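Local coordinates for putative ABC-transporter ATP-binding protein (Alicyclobacillus acidocaldarius, PDB 1Z47), which probably binds and hydrolyses ATP as the ATPase subunit of a putative ABC-type sulfate transporter, at residues K54-L58 against V200-H204; L60-R66 against D81-R87; V104-S109 against V126-L130; L210-V216 against F227-V233. One frame throughout, in Å; residues are numbered along the deposited sequence.

Contact 1: residues K54-L58 against V200-H204; sequences KTTIL and VFVTH
K54 and L58, on the helix that leaves the probable Walker A P-loop, pack against V200 and V202 of strand 198-203 in the central mixed sheet. The two segments run nearly antiparallel, at 158°, with their axes 8.5 Å apart. V202 divides its two methyls between the helix residues. CG1 lies anti to the backbone N (chi1 161°), which brings it under the lysine chain, 3.7 Å from K54 CE, with T55 OG1 also near it. CG2 fits against the helix itself, 3.6 Å from L58 CB and equally near K54 O, the carbonyl that L58 N already uses within the helix. K54 lies across V202 and stays stretched as far as CE, which passes 3.5 Å from T203 O. A bend at the last torsion (chi4 -67°) then swings NZ back to weak hydrogen bonds with G48 O and P49 O. Further along, L58 CD1 slides past the valine at the start of the segment, 3.9 Å from V200 CG1. H204 brings its CB to 4.1 Å from K54 CE, while its ND1 is hydrogen-bonded to T178 OG1 of the second subunit. A P-loop helix packed on a strand that runs parallel to its neighbours in the sheet and ends in such a histidine is characteristic of ABC ATPases, where this histidine probably corresponds to that of the H-loop.

Contact 2: residues L60-R66 against D81-R87; sequences LIAGLER and DLPPQKR
D81 meets R66 at the outer edge of the contact, where R66 NH1 comes within 3.3 Å of D81 O at too poor an angle for a hydrogen bond; their charged groups do not touch. At L82 the main-chain carbonyl turns inward and holds two nitrogens of the arginine at the other end of the segment, R87 NE at 3.1 Å and R87 NH2 at 3.2 Å. NH2 lies in the carbonyl plane, whereas NE stands 44° above it. After P83, the ring of P84 rests on the turn that ends helix 54-62: its CG is 3.7 Å from G63 C, and its CA makes a CA-H...O contact of 3.1 Å with A62 O, a buried carbonyl with no other partner. R87 then reaches back, extended from CG to NE. Its guanidinium lies flat over G63, whose CA is 3.4 Å from the plane, and NH1 bonds L60 O at 2.8 Å and, weakly, I61 O. NH2 adds a water that also donates to L60 O and E65 O. A leucine in place of R87 would probably strip L82 O of both its arginine donors, leave L60 O to the water, cost I61 O its weak bond and take the positive charge from the helix end. A cation set on the last carbonyls of a helix should be favoured by the helix dipole, and glycine at G63, with positive phi, admits it at close quarters.

Contact 3: residues V104-S109 against V126-L130; sequences VYDNVS and VRELL
V126 presses both its methyls into helix 104-109, one on Y105 and the other on S109. The tightest point is V126 CG2 against S109 CB, 3.5 Å apart and closer than carbons usually pack. CG1, placed anti to the backbone N (chi1 174°), sits over one face of the Y105 ring, 3.9 Å from its centroid, a CH-pi contact. The packing continues inward through V108, whose CG1 touches V126 CG1 at 4.0 Å and whose CG2 slides past L130 CD2. That same L130 methyl reaches V104 CG1 at 3.8 Å. The two helices, crossing at 112°, belong to the helical subdomain of the ABC ATPase. V104 and V108 also pack on helix 148-160, which begins within the LSGGQ signature sequence, V108 against both V154 and A157. Toward solvent the fit is looser. R127 extends from CG to NE along the rim and lays one guanidinium face against the tyrosine, with CE1 of Y105 3.7 Å from R127 NH2. The planes are 42° apart, and the overlap lies toward the rim of the guanidinium instead of its centre. Replacing Y105 by an alanine would probably uncover V126 CG1 on that side and leave the R127 guanidinium with no ring to lie against, though its long, weak ion pair with D123 could remain.

Contact 4: residues L210-V216 against F227-V233; sequences LEVADRV and FGTPEEV
R215 runs across the neighbouring hairpin strand and ends beside the F227 ring. Its CB lies 3.6 Å from G228 O, and CG passes 4.1 Å from T229 CG2. A bend at chi3 (-61°) turns the end of the chain toward the aromatic ring. NE is salt-bridged to E42, and CZ stands 3.4 Å from F227 CE2, which lies below one guanidinium face, toward its rim; the two planes are 37° apart. NH2 bonds Q37 O, while NH1 approaches F227 CE2 to 3.3 Å and donates to a water, 2.7 Å away, that in turn bonds F227 O. Strands 215-220 and 223-228 form the antiparallel hairpin at the edge of the mixed sheet, and V216 and G228 are a hydrogen-bonded pair: V216 N to G228 O at 2.7 Å and nearly straight (174°), G228 N to V216 O at 3.1 Å. Beyond the strand, T229 and E232 make a capping box at the start of helix 230-235: E232 OE2 accepts from T229 N, and E232 N donates to T229 OG1. P230 opens that helix, its CB 3.6 Å from L210 CD2 and its CG against A213 O. On L210 also packs F308 of the second subunit.

Contacts 1 and 2 draw on the two ends of one helix, 54-62: contact 1 holds its start, beside the probable nucleotide-binding P-loop, and contact 2 closes its C-terminal end. Their centres are about 15 Å apart, and V200 CG2 meets I61 CD1 at 4.3 Å. Contact 4 also lies about 15 Å, centre to centre, from contact 1 but on the other side of strand 198-203, where F201 CZ packs on V212 CG2 at 3.4 Å; both reach the same mixed sheet. Contact 3 stands apart in the helical subdomain, its nearest atoms about 17 Å from contact 1 and about 14 Å from contact 2. Contacts 1 and 4 both reach the second subunit.

Contact 1: residues K54-L58 against V200-H204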
loop_
_atom_site.group_PDB
_atom_site.type_symbol
_atom_site.label_atom_id
_atom_site.label_comp_id
_atom_site.label_asym_id
_atom_site.label_seq_id
_atom_site.Cartn_x
_atom_site.Cartn_y
_atom_site.Cartn_z
ATOM N N LYS B 54 6.658 2.344 -18.082
ATOM C CA LYS B 54 7.264 1.272 -17.303
ATOM C C LYS B 54 6.897 -0.133 -17.787
ATOM O O LYS B 54 7.752 -1.029 -17.824
ATOM C CB LYS B 54 6.921 1.422 -15.797
ATOM C CG LYS B 54 5.428 1.250 -15.405
ATOM C CD LYS B 54 5.249 1.651 -13.928
ATOM C CE LYS B 54 3.892 1.258 -13.318
ATOM N NZ LYS B 54 2.765 1.994 -13.918
ATOM N N THR B 55 5.644 -0.350 -18.157
ATOM C CA THR B 55 5.235 -1.681 -18.612
ATOM C C THR B 55 5.801 -1.975 -20.008
ATOM O O THR B 55 6.296 -3.089 -20.282
ATOM C CB THR B 55 3.691 -1.806 -18.601
ATOM O OG1 THR B 55 3.228 -1.621 -17.257
ATOM C CG2 THR B 55 3.240 -3.184 -19.077
ATOM N N THR B 56 5.759 -0.970 -20.876
ATOM C CA THR B 56 6.291 -1.125 -22.229
ATOM C C THR B 56 7.763 -1.519 -22.133
ATOM O O THR B 56 8.208 -2.413 -22.851
ATOM C CB THR B 56 6.144 0.179 -23.026
ATOM O OG1 THR B 56 4.757 0.554 -23.030
ATOM C CG2 THR B 56 6.631 -0.011 -24.492
ATOM N N ILE B 57 8.510 -0.869 -21.234
ATOM C CA ILE B 57 9.931 -1.181 -21.041
ATOM C C ILE B 57 10.105 -2.655 -20.621
ATOM O O ILE B 57 10.937 -3.380 -21.190
ATOM C CB ILE B 57 10.571 -0.257 -19.973
ATOM C CG1 ILE B 57 10.753 1.160 -20.567
ATOM C CG2 ILE B 57 11.900 -0.850 -19.477
ATOM C CD1 ILE B 57 11.376 2.170 -19.601
ATOM N N LEU B 58 9.337 -3.097 -19.620
ATOM C CA LEU B 58 9.414 -4.491 -19.176
ATOM C C LEU B 58 9.148 -5.413 -20.379
ATOM O O LEU B 58 9.883 -6.384 -20.599
ATOM C CB LEU B 58 8.372 -4.772 -18.076
ATOM C CG LEU B 58 8.680 -6.055 -17.315
ATOM C CD1 LEU B 58 9.765 -5.779 -16.267
ATOM C CD2 LEU B 58 7.385 -6.606 -16.683
ATOM N N VAL B 200 13.940 -7.507 -12.808
ATOM C CA VAL B 200 13.309 -6.213 -13.077
ATOM C C VAL B 200 11.809 -6.374 -12.783
ATOM O O VAL B 200 11.186 -7.335 -13.240
ATOM C CB VAL B 200 13.437 -5.786 -14.563
ATOM C CG1 VAL B 200 13.027 -4.304 -14.719
ATOM C CG2 VAL B 200 14.872 -5.981 -15.060
ATOM N N PHE B 201 11.223 -5.434 -12.044
ATOM C CA PHE B 201 9.794 -5.543 -11.754
ATOM C C PHE B 201 9.138 -4.187 -11.986
ATOM O O PHE B 201 9.792 -3.153 -11.912
ATOM C CB PHE B 201 9.568 -6.037 -10.317
ATOM C CG PHE B 201 10.033 -5.086 -9.252
ATOM C CD1 PHE B 201 9.142 -4.180 -8.662
ATOM C CD2 PHE B 201 11.354 -5.120 -8.802
ATOM C CE1 PHE B 201 9.568 -3.336 -7.640
ATOM C CE2 PHE B 201 11.798 -4.287 -7.789
ATOM C CZ PHE B 201 10.904 -3.385 -7.195
ATOM N N VAL B 202 7.851 -4.215 -12.291
ATOM C CA VAL B 202 7.081 -3.006 -12.571
ATOM C C VAL B 202 6.269 -2.645 -11.337
ATOM O O VAL B 202 5.756 -3.531 -10.649
ATOM C CB VAL B 202 6.133 -3.261 -13.774
ATOM C CG1 VAL B 202 5.006 -2.230 -13.808
ATOM C CG2 VAL B 202 6.950 -3.220 -15.097
ATOM N N THR B 203 6.155 -1.352 -11.047
ATOM C CA THR B 203 5.379 -0.935 -9.882
ATOM C C THR B 203 4.994 0.552 -9.885
ATOM O O THR B 203 5.723 1.406 -10.391
ATOM C CB THR B 203 6.141 -1.262 -8.570
ATOM O OG1 THR B 203 5.306 -0.974 -7.446
ATOM C CG2 THR B 203 7.402 -0.452 -8.467
ATOM N N HIS B 204 3.827 0.855 -9.329
ATOM C CA HIS B 204 3.391 2.239 -9.229
ATOM C C HIS B 204 3.391 2.643 -7.751
ATOM O O HIS B 204 2.922 3.731 -7.382
ATOM C CB HIS B 204 1.997 2.413 -9.860
ATOM C CG HIS B 204 0.958 1.472 -9.317
ATOM N ND1 HIS B 204 0.483 1.549 -8.026
ATOM C CD2 HIS B 204 0.295 0.442 -9.900
ATOM C CE1 HIS B 204 -0.427 0.610 -7.834
ATOM N NE2 HIS B 204 -0.561 -0.075 -8.957
#

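Contact 2: residues L60-R66 against D81-R87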
loop_
_atom_site.group_PDB
_atom_site.type_symbol
_atom_site.label_atom_id
_atom_site.label_comp_id
_atom_site.label_asym_id
_atom_site.label_seq_id
_atom_site.Cartn_x
_atom_site.Cartn_y
_atom_site.Cartn_z
ATOM N N LEU B 60 9.568 -4.697 -23.520
ATOM C CA LEU B 60 10.648 -4.543 -24.510
ATOM C C LEU B 60 11.813 -5.459 -24.133
ATOM O O LEU B 60 12.549 -5.920 -25.003
ATOM C CB LEU B 60 11.182 -3.104 -24.558
ATOM C CG LEU B 60 10.791 -2.085 -25.634
ATOM C CD1 LEU B 60 10.708 -2.762 -26.997
ATOM C CD2 LEU B 60 9.486 -1.435 -25.295
ATOM N N ILE B 61 11.995 -5.695 -22.834
ATOM C CA ILE B 61 13.066 -6.571 -22.369
ATOM C C ILE B 61 12.672 -8.030 -22.647
ATOM O O ILE B 61 13.524 -8.880 -22.954
ATOM C CB ILE B 61 13.317 -6.414 -20.854
ATOM C CG1 ILE B 61 13.769 -4.991 -20.530
ATOM C CG2 ILE B 61 14.387 -7.410 -20.401
ATOM C CD1 ILE B 61 13.931 -4.723 -19.032
ATOM N N ALA B 62 11.375 -8.314 -22.547
ATOM C CA ALA B 62 10.867 -9.668 -22.783
ATOM C C ALA B 62 10.853 -10.032 -24.267
ATOM O O ALA B 62 11.021 -11.190 -24.640
ATOM C CB ALA B 62 9.458 -9.802 -22.209
ATOM N N GLY B 63 10.653 -9.039 -25.118
ATOM C CA GLY B 63 10.601 -9.306 -26.535
ATOM C C GLY B 63 9.150 -9.330 -26.942
ATOM O O GLY B 63 8.829 -9.575 -28.092
ATOM N N LEU B 64 8.266 -9.066 -25.983
ATOM C CA LEU B 64 6.833 -9.042 -26.265
ATOM C C LEU B 64 6.512 -7.822 -27.118
ATOM O O LEU B 64 5.479 -7.765 -27.774
ATOM C CB LEU B 64 6.036 -9.004 -24.960
ATOM C CG LEU B 64 6.056 -10.345 -24.218
ATOM C CD1 LEU B 64 5.594 -10.160 -22.776
ATOM C CD2 LEU B 64 5.163 -11.345 -24.974
ATOM N N GLU B 65 7.418 -6.847 -27.091
ATOM C CA GLU B 65 7.285 -5.618 -27.868
ATOM C C GLU B 65 8.635 -5.371 -28.516
ATOM O O GLU B 65 9.663 -5.802 -27.997
ATOM C CB GLU B 65 6.951 -4.434 -26.958
ATOM C CG GLU B 65 5.592 -4.514 -26.291
ATOM C CD GLU B 65 4.455 -4.257 -27.257
ATOM O OE1 GLU B 65 3.282 -4.371 -26.838
ATOM O OE2 GLU B 65 4.731 -3.936 -28.435
ATOM N N ARG B 66 8.634 -4.671 -29.644
ATOM C CA ARG B 66 9.877 -4.371 -30.336
ATOM C C ARG B 66 10.020 -2.860 -30.508
ATOM O O ARG B 66 9.059 -2.174 -30.863
ATOM C CB ARG B 66 9.891 -5.047 -31.701
ATOM C CG ARG B 66 11.268 -5.497 -32.134
ATOM C CD ARG B 66 11.437 -7.005 -31.945
ATOM N NE ARG B 66 10.620 -7.776 -32.886
ATOM C CZ ARG B 66 10.636 -9.104 -32.973
ATOM N NH1 ARG B 66 11.429 -9.808 -32.175
ATOM N NH2 ARG B 66 9.863 -9.728 -33.852
ATOM N N ASP B 81 15.908 -7.951 -32.061
ATOM C CA ASP B 81 15.007 -8.649 -32.966
ATOM C C ASP B 81 14.763 -10.124 -32.650
ATOM O O ASP B 81 14.263 -10.875 -33.489
ATOM C CB ASP B 81 15.515 -8.483 -34.401
ATOM C CG ASP B 81 15.537 -7.022 -34.843
ATOM O OD1 ASP B 81 16.155 -6.718 -35.886
ATOM O OD2 ASP B 81 14.929 -6.176 -34.145
ATOM N N LEU B 82 15.087 -10.540 -31.434
ATOM C CA LEU B 82 14.864 -11.930 -31.061
ATOM C C LEU B 82 13.562 -12.065 -30.275
ATOM O O LEU B 82 13.212 -11.181 -29.490
ATOM C CB LEU B 82 16.038 -12.445 -30.225
ATOM C CG LEU B 82 17.388 -12.410 -30.944
ATOM C CD1 LEU B 82 18.505 -12.780 -29.984
ATOM C CD2 LEU B 82 17.341 -13.358 -32.134
ATOM N N PRO B 83 12.811 -13.161 -30.501
ATOM C CA PRO B 83 11.549 -13.377 -29.782
ATOM C C PRO B 83 11.782 -13.728 -28.305
ATOM O O PRO B 83 12.898 -14.049 -27.895
ATOM C CB PRO B 83 10.898 -14.518 -30.565
ATOM C CG PRO B 83 12.075 -15.285 -31.071
ATOM C CD PRO B 83 12.990 -14.183 -31.547
ATOM N N PRO B 84 10.726 -13.666 -27.486
ATOM C CA PRO B 84 10.837 -13.979 -26.058
ATOM C C PRO B 84 11.514 -15.322 -25.808
ATOM O O PRO B 84 12.401 -15.440 -24.959
ATOM C CB PRO B 84 9.382 -13.978 -25.599
ATOM C CG PRO B 84 8.749 -12.975 -26.509
ATOM C CD PRO B 84 9.335 -13.347 -27.844
ATOM N N GLN B 85 11.078 -16.333 -26.553
ATOM C CA GLN B 85 11.611 -17.688 -26.435
ATOM C C GLN B 85 13.129 -17.723 -26.652
ATOM O O GLN B 85 13.835 -18.536 -26.048
ATOM C CB GLN B 85 10.939 -18.590 -27.470
ATOM C CG GLN B 85 11.363 -18.260 -28.896
ATOM C CD GLN B 85 10.658 -19.098 -29.941
ATOM O OE1 GLN B 85 9.448 -18.976 -30.134
ATOM N NE2 GLN B 85 11.413 -19.955 -30.623
ATOM N N LYS B 86 13.613 -16.831 -27.515
ATOM C CA LYS B 86 15.027 -16.746 -27.862
ATOM C C LYS B 86 15.887 -15.966 -26.868
ATOM O O LYS B 86 17.114 -15.892 -27.020
ATOM C CB LYS B 86 15.160 -16.126 -29.259
ATOM C CG LYS B 86 16.583 -16.038 -29.802
ATOM C CD LYS B 86 17.256 -17.408 -29.887
ATOM C CE LYS B 86 18.547 -17.333 -30.700
ATOM N NZ LYS B 86 18.283 -17.002 -32.142
ATOM N N ARG B 87 15.263 -15.384 -25.851
ATOM C CA ARG B 87 16.029 -14.621 -24.874
ATOM C C ARG B 87 16.203 -15.410 -23.587
ATOM O O ARG B 87 15.403 -16.292 -23.271
ATOM C CB ARG B 87 15.345 -13.274 -24.592
ATOM C CG ARG B 87 15.062 -12.455 -25.852
ATOM C CD ARG B 87 14.560 -11.046 -25.537
ATOM N NE ARG B 87 14.266 -10.286 -26.753
ATOM C CZ ARG B 87 13.988 -8.982 -26.780
ATOM N NH1 ARG B 87 13.965 -8.277 -25.654
ATOM N NH2 ARG B 87 13.740 -8.382 -27.938
HETATM O O HOH W 1 12.285 -5.706 -27.787
#

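Contact 3: residues V104-S109 against V126-L130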
loop_
_atom_site.group_PDB
_atom_site.type_symbol
_atom_site.label_atom_id
_atom_site.label_comp_id
_atom_site.label_asym_id
_atom_site.label_seq_id
_atom_site.Cartn_x
_atom_site.Cartn_y
_atom_site.Cartn_z
ATOM N N VAL B 104 1.826 -29.363 -9.237
ATOM C CA VAL B 104 2.848 -28.393 -8.969
ATOM C C VAL B 104 4.133 -28.911 -9.599
ATOM O O VAL B 104 4.802 -28.191 -10.354
ATOM C CB VAL B 104 2.987 -28.227 -7.471
ATOM C CG1 VAL B 104 4.276 -27.448 -7.128
ATOM C CG2 VAL B 104 1.727 -27.496 -6.936
ATOM N N TYR B 105 4.456 -30.169 -9.342
ATOM C CA TYR B 105 5.684 -30.749 -9.907
ATOM C C TYR B 105 5.760 -30.572 -11.422
ATOM O O TYR B 105 6.798 -30.181 -11.982
ATOM C CB TYR B 105 5.765 -32.247 -9.596
ATOM C CG TYR B 105 7.009 -32.916 -10.157
ATOM C CD1 TYR B 105 8.090 -33.222 -9.331
ATOM C CD2 TYR B 105 7.102 -33.245 -11.506
ATOM C CE1 TYR B 105 9.240 -33.849 -9.836
ATOM C CE2 TYR B 105 8.237 -33.862 -12.021
ATOM C CZ TYR B 105 9.302 -34.162 -11.176
ATOM O OH TYR B 105 10.427 -34.778 -11.680
ATOM N N ASP B 106 4.675 -30.885 -12.103
ATOM C CA ASP B 106 4.693 -30.794 -13.557
ATOM C C ASP B 106 4.672 -29.370 -14.071
ATOM O O ASP B 106 5.236 -29.089 -15.130
ATOM C CB ASP B 106 3.553 -31.618 -14.151
ATOM C CG ASP B 106 3.801 -33.100 -14.018
ATOM O OD1 ASP B 106 4.966 -33.483 -13.781
ATOM O OD2 ASP B 106 2.849 -33.885 -14.159
ATOM N N ASN B 107 4.036 -28.472 -13.320
ATOM C CA ASN B 107 4.003 -27.066 -13.709
ATOM C C ASN B 107 5.428 -26.536 -13.712
ATOM O O ASN B 107 5.838 -25.836 -14.637
ATOM C CB ASN B 107 3.183 -26.248 -12.719
ATOM C CG ASN B 107 1.790 -25.959 -13.225
ATOM O OD1 ASN B 107 1.589 -25.053 -14.038
ATOM N ND2 ASN B 107 0.817 -26.736 -12.758
ATOM N N VAL B 108 6.177 -26.891 -12.667
ATOM C CA VAL B 108 7.562 -26.449 -12.509
ATOM C C VAL B 108 8.583 -27.102 -13.443
ATOM O O VAL B 108 9.583 -26.476 -13.780
ATOM C CB VAL B 108 8.041 -26.645 -11.047
ATOM C CG1 VAL B 108 9.549 -26.466 -10.950
ATOM C CG2 VAL B 108 7.345 -25.637 -10.143
ATOM N N SER B 109 8.343 -28.341 -13.868
ATOM C CA SER B 109 9.300 -29.021 -14.740
ATOM C C SER B 109 9.159 -28.567 -16.189
ATOM O O SER B 109 10.065 -28.755 -16.999
ATOM C CB SER B 109 9.143 -30.549 -14.637
ATOM O OG SER B 109 7.957 -31.005 -15.253
ATOM N N VAL B 126 14.001 -29.990 -10.533
ATOM C CA VAL B 126 12.667 -29.691 -10.003
ATOM C C VAL B 126 12.599 -29.856 -8.502
ATOM O O VAL B 126 12.131 -28.960 -7.789
ATOM C CB VAL B 126 11.606 -30.559 -10.683
ATOM C CG1 VAL B 126 10.212 -30.349 -10.016
ATOM C CG2 VAL B 126 11.568 -30.208 -12.158
ATOM N N ARG B 127 13.096 -30.978 -7.998
ATOM C CA ARG B 127 13.049 -31.203 -6.569
ATOM C C ARG B 127 13.836 -30.144 -5.845
ATOM O O ARG B 127 13.492 -29.752 -4.723
ATOM C CB ARG B 127 13.566 -32.610 -6.241
ATOM C CG ARG B 127 12.729 -33.661 -6.954
ATOM C CD ARG B 127 12.980 -35.082 -6.496
ATOM N NE ARG B 127 12.203 -36.014 -7.319
ATOM C CZ ARG B 127 10.873 -36.092 -7.333
ATOM N NH1 ARG B 127 10.135 -35.301 -6.558
ATOM N NH2 ARG B 127 10.275 -36.956 -8.147
ATOM N N GLU B 128 14.886 -29.671 -6.508
ATOM C CA GLU B 128 15.746 -28.636 -5.965
ATOM C C GLU B 128 14.917 -27.369 -5.737
ATOM O O GLU B 128 14.919 -26.804 -4.653
ATOM C CB GLU B 128 16.871 -28.326 -6.964
ATOM C CG GLU B 128 17.962 -27.398 -6.428
ATOM C CD GLU B 128 18.757 -26.686 -7.529
ATOM O OE1 GLU B 128 19.105 -27.317 -8.559
ATOM O OE2 GLU B 128 19.046 -25.479 -7.355
ATOM N N LEU B 129 14.231 -26.927 -6.787
ATOM C CA LEU B 129 13.413 -25.722 -6.720
ATOM C C LEU B 129 12.271 -25.845 -5.710
ATOM O O LEU B 129 12.026 -24.927 -4.922
ATOM C CB LEU B 129 12.857 -25.399 -8.106
ATOM C CG LEU B 129 13.913 -24.928 -9.103
ATOM C CD1 LEU B 129 13.332 -24.900 -10.510
ATOM C CD2 LEU B 129 14.410 -23.555 -8.673
ATOM N N LEU B 130 11.589 -26.986 -5.718
ATOM C CA LEU B 130 10.465 -27.184 -4.800
ATOM C C LEU B 130 10.859 -27.098 -3.327
ATOM O O LEU B 130 10.139 -26.493 -2.528
ATOM C CB LEU B 130 9.754 -28.522 -5.089
ATOM C CG LEU B 130 9.088 -28.652 -6.464
ATOM C CD1 LEU B 130 8.407 -30.014 -6.553
ATOM C CD2 LEU B 130 8.069 -27.529 -6.686
#

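Contact 4: residues L210-V216 against F227-V233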
loop_
_atom_site.group_PDB
_atom_site.type_symbol
_atom_site.label_atom_id
_atom_site.label_comp_id
_atom_site.label_asym_id
_atom_site.label_seq_id
_atom_site.Cartn_x
_atom_site.Cartn_y
_atom_site.Cartn_z
ATOM N N LEU B 210 11.295 1.179 -2.853
ATOM C CA LEU B 210 12.349 1.429 -1.865
ATOM C C LEU B 210 12.668 0.175 -1.068
ATOM O O LEU B 210 13.819 -0.072 -0.689
ATOM C CB LEU B 210 11.934 2.515 -0.863
ATOM C CG LEU B 210 11.670 3.945 -1.358
ATOM C CD1 LEU B 210 11.087 4.764 -0.190
ATOM C CD2 LEU B 210 12.951 4.589 -1.888
ATOM N N GLU B 211 11.631 -0.604 -0.798
ATOM C CA GLU B 211 11.784 -1.805 -0.005
ATOM C C GLU B 211 12.588 -2.943 -0.610
ATOM O O GLU B 211 13.398 -3.571 0.086
ATOM C CB GLU B 211 10.421 -2.353 0.363
ATOM C CG GLU B 211 10.515 -3.742 0.945
ATOM C CD GLU B 211 10.105 -3.802 2.390
ATOM O OE1 GLU B 211 10.279 -2.801 3.125
ATOM O OE2 GLU B 211 9.618 -4.873 2.791
ATOM N N VAL B 212 12.368 -3.235 -1.888
ATOM C CA VAL B 212 13.072 -4.362 -2.474
ATOM C C VAL B 212 14.098 -4.092 -3.558
ATOM O O VAL B 212 14.933 -4.947 -3.809
ATOM C CB VAL B 212 12.070 -5.425 -3.016
ATOM C CG1 VAL B 212 11.102 -5.858 -1.910
ATOM C CG2 VAL B 212 11.314 -4.874 -4.180
ATOM N N ALA B 213 14.072 -2.920 -4.185
ATOM C CA ALA B 213 15.027 -2.670 -5.275
ATOM C C ALA B 213 16.429 -2.208 -4.881
ATOM O O ALA B 213 16.613 -1.500 -3.879
ATOM C CB ALA B 213 14.425 -1.681 -6.264
ATOM N N ASP B 214 17.414 -2.632 -5.674
ATOM C CA ASP B 214 18.802 -2.205 -5.474
ATOM C C ASP B 214 18.859 -0.770 -6.006
ATOM O O ASP B 214 19.418 0.118 -5.361
ATOM C CB ASP B 214 19.748 -3.118 -6.248
ATOM C CG ASP B 214 19.786 -4.524 -5.666
ATOM O OD1 ASP B 214 19.628 -5.490 -6.430
ATOM O OD2 ASP B 214 19.982 -4.630 -4.449
ATOM N N ARG B 215 18.277 -0.565 -7.180
ATOM C CA ARG B 215 18.159 0.764 -7.791
ATOM C C ARG B 215 16.782 0.912 -8.437
ATOM O O ARG B 215 16.176 -0.053 -8.918
ATOM C CB ARG B 215 19.246 1.037 -8.844
ATOM C CG ARG B 215 20.629 1.324 -8.230
ATOM C CD ARG B 215 21.583 1.833 -9.280
ATOM N NE ARG B 215 21.784 0.844 -10.331
ATOM C CZ ARG B 215 22.246 1.123 -11.537
ATOM N NH1 ARG B 215 22.550 2.383 -11.857
ATOM N NH2 ARG B 215 22.417 0.145 -12.417
ATOM N N VAL B 216 16.312 2.145 -8.472
ATOM C CA VAL B 216 14.993 2.452 -9.003
ATOM C C VAL B 216 15.065 3.320 -10.246
ATOM O O VAL B 216 15.778 4.335 -10.263
ATOM C CB VAL B 216 14.180 3.205 -7.927
ATOM C CG1 VAL B 216 12.759 3.499 -8.419
ATOM C CG2 VAL B 216 14.160 2.380 -6.647
ATOM N N PHE B 227 17.661 7.430 -12.064
ATOM C CA PHE B 227 17.976 6.018 -11.911
ATOM C C PHE B 227 19.005 5.972 -10.796
ATOM O O PHE B 227 20.166 6.318 -10.998
ATOM C CB PHE B 227 18.532 5.487 -13.240
ATOM C CG PHE B 227 18.800 4.003 -13.253
ATOM C CD1 PHE B 227 17.968 3.114 -12.560
ATOM C CD2 PHE B 227 19.872 3.491 -13.982
ATOM C CE1 PHE B 227 18.206 1.734 -12.595
ATOM C CE2 PHE B 227 20.118 2.113 -14.021
ATOM C CZ PHE B 227 19.281 1.237 -13.324
ATOM N N GLY B 228 18.563 5.601 -9.600
ATOM C CA GLY B 228 19.459 5.557 -8.465
ATOM C C GLY B 228 18.984 4.656 -7.339
ATOM O O GLY B 228 17.931 4.021 -7.439
ATOM N N THR B 229 19.766 4.599 -6.260
ATOM C CA THR B 229 19.418 3.781 -5.115
ATOM C C THR B 229 18.257 4.406 -4.365
ATOM O O THR B 229 17.952 5.580 -4.552
ATOM C CB THR B 229 20.551 3.689 -4.121
ATOM O OG1 THR B 229 20.738 4.975 -3.530
ATOM C CG2 THR B 229 21.854 3.215 -4.799
ATOM N N PRO B 230 17.599 3.627 -3.493
ATOM C CA PRO B 230 16.466 4.123 -2.710
ATOM C C PRO B 230 16.838 5.408 -1.980
ATOM O O PRO B 230 16.068 6.372 -1.949
ATOM C CB PRO B 230 16.199 2.971 -1.736
ATOM C CG PRO B 230 16.455 1.779 -2.586
ATOM C CD PRO B 230 17.762 2.173 -3.298
ATOM N N GLU B 231 18.028 5.421 -1.389
ATOM C CA GLU B 231 18.462 6.595 -0.665
ATOM C C GLU B 231 18.685 7.738 -1.642
ATOM O O GLU B 231 18.283 8.864 -1.373
ATOM C CB GLU B 231 19.738 6.315 0.125
ATOM C CG GLU B 231 20.054 7.444 1.088
ATOM C CD GLU B 231 21.308 7.206 1.895
ATOM O OE1 GLU B 231 21.738 8.149 2.604
ATOM O OE2 GLU B 231 21.853 6.084 1.821
ATOM N N GLU B 232 19.298 7.435 -2.783
ATOM C CA GLU B 232 19.545 8.447 -3.783
ATOM C C GLU B 232 18.246 9.137 -4.213
ATOM O O GLU B 232 18.117 10.361 -4.080
ATOM C CB GLU B 232 20.265 7.834 -4.993
ATOM C CG GLU B 232 21.781 7.737 -4.762
ATOM C CD GLU B 232 22.543 6.932 -5.806
ATOM O OE1 GLU B 232 23.789 6.874 -5.680
ATOM O OE2 GLU B 232 21.929 6.360 -6.735
ATOM N N VAL B 233 17.276 8.358 -4.695
ATOM C CA VAL B 233 16.023 8.957 -5.155
ATOM C C VAL B 233 15.209 9.643 -4.063
ATOM O O VAL B 233 14.454 10.564 -4.359
ATOM C CB VAL B 233 15.134 7.932 -5.898
ATOM C CG1 VAL B 233 15.840 7.476 -7.153
ATOM C CG2 VAL B 233 14.803 6.750 -4.984
HETATM O O HOH W 2 22.336 4.800 -10.752
#